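Local coordinates for protein endoglucanase CEL5A (Eubacterium cellulosolvens, PDB 4AEK) that probably binds plant cell-wall beta-glucans, as a family 65 carbohydrate-binding module of a cellulase that cuts internal beta-1,4 links, at residues A[55-60]-A[110-115]. Numbering follows the deposited sequence.
Sequences DIVLIF and KPLPSA
Val57 and Lys110 form an antiparallel hydrogen-bonded pair in the four-stranded sheet of this beta-sandwich carbohydrate-binding module, where strands 56-62 and 106-111 are the two inner neighbours. Their backbones exchange two bonds: Lys110 N gives a nearly straight one to Val57 O (2.8 Å, 169°), while Val57 N reaches Lys110 O on a more bent path (146°). Past the non-hydrogen-bonded pair Ile56 and Pro111, a third bond runs from Leu112 N to Asp55 O at 2.9 Å. Pro111 lacks an N-H, which costs no cross-strand bond in this pairing; its CA instead makes a C-H...O contact with Asp55 O (3.4 Å), and Ile56 CA does likewise with Lys110 O.

The apolar contacts follow the Leu112 side chain, which lies over the start of the strand. With CG anti to its carbonyl carbon (chi1 -52°), its two methyls divide the work: CD2 meets Val57 CG2 at 4.0 Å, the side chains crossing at about a right angle, and CD1 touches Asp55 CB at 3.7 Å. On the same face, Ile59 CG1 rests 4.2 Å from Lys110 CD, while the ammonium end of Lys110 turns away, hydrogen-bonded to Trp24 O and Ser26 OG and in a cation-pi interaction with Trp24.

Where the strands part, one water bridges the gap, accepting from Asp55 N at 2.7 Å and donating to Pro113 O.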
loop_
_atom_site.group_PDB
_atom_site.type_symbol
_atom_site.label_atom_id
_atom_site.label_comp_id
_atom_site.label_asym_id
_atom_site.label_seq_id
_atom_site.Cartn_x
_atom_site.Cartn_y
_atom_site.Cartn_z
ATOM N N ASP A 55 -11.009 -5.494 -5.229
ATOM C CA ASP A 55 -10.039 -6.038 -4.291
ATOM C C ASP A 55 -8.868 -5.054 -4.247
ATOM O O ASP A 55 -8.731 -4.197 -5.118
ATOM C CB ASP A 55 -9.655 -7.459 -4.639
ATOM C CG ASP A 55 -10.787 -8.457 -4.291
ATOM O OD1 ASP A 55 -11.236 -8.453 -3.128
ATOM O OD2 ASP A 55 -11.198 -9.156 -5.194
ATOM N N ILE A 56 -8.066 -5.183 -3.220
ATOM C CA ILE A 56 -7.087 -4.164 -2.895
ATOM C C ILE A 56 -5.733 -4.797 -2.737
ATOM O O ILE A 56 -5.618 -5.889 -2.187
ATOM C CB ILE A 56 -7.478 -3.406 -1.598
ATOM C CG1 ILE A 56 -6.593 -2.182 -1.361
ATOM C CG2 ILE A 56 -7.400 -4.289 -0.360
ATOM C CD1 ILE A 56 -7.213 -1.197 -0.384
ATOM N N VAL A 57 -4.695 -4.025 -3.058
ATOM C CA VAL A 57 -3.301 -4.542 -2.983
ATOM C C VAL A 57 -2.514 -3.319 -2.418
ATOM O O VAL A 57 -2.865 -2.142 -2.686
ATOM C CB VAL A 57 -3.034 -5.059 -4.427
ATOM C CG1 VAL A 57 -2.066 -4.276 -5.284
ATOM C CG2 VAL A 57 -3.116 -6.572 -4.586
ATOM N N LEU A 58 -1.527 -3.625 -1.614
ATOM C CA LEU A 58 -0.484 -2.759 -1.196
ATOM C C LEU A 58 0.816 -3.084 -1.919
ATOM O O LEU A 58 1.207 -4.252 -1.997
ATOM C CB LEU A 58 -0.306 -2.864 0.313
ATOM C CG LEU A 58 0.731 -2.007 1.025
ATOM C CD1 LEU A 58 0.325 -0.560 0.882
ATOM C CD2 LEU A 58 0.866 -2.376 2.501
ATOM N N ILE A 59 1.489 -2.064 -2.467
ATOM C CA ILE A 59 2.767 -2.216 -3.161
ATOM C C ILE A 59 3.879 -1.495 -2.403
ATOM O O ILE A 59 3.759 -0.286 -2.189
ATOM C CB ILE A 59 2.759 -1.569 -4.554
ATOM C CG1 ILE A 59 1.554 -1.950 -5.460
ATOM C CG2 ILE A 59 4.058 -1.852 -5.238
ATOM C CD1 ILE A 59 1.170 -3.335 -5.306
ATOM N N PHE A 60 4.928 -2.199 -2.011
ATOM C CA PHE A 60 6.215 -1.632 -1.642
ATOM C C PHE A 60 7.121 -1.884 -2.798
ATOM O O PHE A 60 7.296 -3.035 -3.226
ATOM C CB PHE A 60 6.741 -2.235 -0.327
ATOM C CG PHE A 60 6.262 -1.516 0.914
ATOM C CD1 PHE A 60 4.936 -1.164 1.049
ATOM C CD2 PHE A 60 7.104 -1.247 1.948
ATOM C CE1 PHE A 60 4.485 -0.498 2.162
ATOM C CE2 PHE A 60 6.646 -0.601 3.086
ATOM C CZ PHE A 60 5.335 -0.249 3.190
ATOM N N LYS A 110 -3.446 0.063 -4.315
ATOM C CA LYS A 110 -4.058 0.033 -5.632
ATOM C C LYS A 110 -5.221 -0.948 -5.676
ATOM O O LYS A 110 -5.277 -1.868 -4.876
ATOM C CB LYS A 110 -3.061 -0.360 -6.736
ATOM C CG LYS A 110 -1.825 0.536 -6.839
ATOM C CD LYS A 110 -1.027 0.149 -8.077
ATOM C CE LYS A 110 0.210 0.993 -8.326
ATOM N NZ LYS A 110 -0.175 2.260 -8.910
ATOM N N PRO A 111 -6.200 -0.683 -6.563
ATOM C CA PRO A 111 -7.289 -1.623 -6.799
ATOM C C PRO A 111 -6.937 -2.670 -7.847
ATOM O O PRO A 111 -6.124 -2.481 -8.755
ATOM C CB PRO A 111 -8.404 -0.691 -7.310
ATOM C CG PRO A 111 -7.682 0.345 -8.110
ATOM C CD PRO A 111 -6.265 0.454 -7.537
ATOM N N LEU A 112 -7.597 -3.806 -7.772
ATOM C CA LEU A 112 -7.656 -4.695 -8.920
ATOM C C LEU A 112 -8.858 -4.293 -9.728
ATOM O O LEU A 112 -9.700 -3.549 -9.237
ATOM C CB LEU A 112 -7.727 -6.119 -8.402
ATOM C CG LEU A 112 -6.678 -6.604 -7.388
ATOM C CD1 LEU A 112 -6.917 -8.064 -7.004
ATOM C CD2 LEU A 112 -5.280 -6.415 -7.940
ATOM N N PRO A 113 -8.957 -4.789 -10.979
ATOM C CA PRO A 113 -10.040 -4.432 -11.865
ATOM C C PRO A 113 -11.395 -4.675 -11.226
ATOM O O PRO A 113 -11.619 -5.653 -10.526
ATOM C CB PRO A 113 -9.812 -5.317 -13.098
ATOM C CG PRO A 113 -8.306 -5.439 -13.152
ATOM C CD PRO A 113 -7.912 -5.567 -11.686
ATOM N N SER A 114 -12.327 -3.803 -11.569
ATOM C CA SER A 114 -13.620 -3.649 -10.851
ATOM C C SER A 114 -14.541 -3.043 -11.859
ATOM O O SER A 114 -14.103 -2.185 -12.599
ATOM C CB SER A 114 -13.230 -2.574 -9.855
ATOM O OG SER A 114 -14.133 -2.039 -9.145
ATOM N N ALA A 115 -15.787 -3.499 -11.954
ATOM C CA ALA A 115 -16.791 -2.736 -12.703
ATOM C C ALA A 115 -17.113 -1.340 -12.073
ATOM O O ALA A 115 -17.377 -0.371 -12.744
ATOM C CB ALA A 115 -18.079 -3.594 -12.813
HETATM O O HOH W 1 -11.623 -6.348 -7.717
#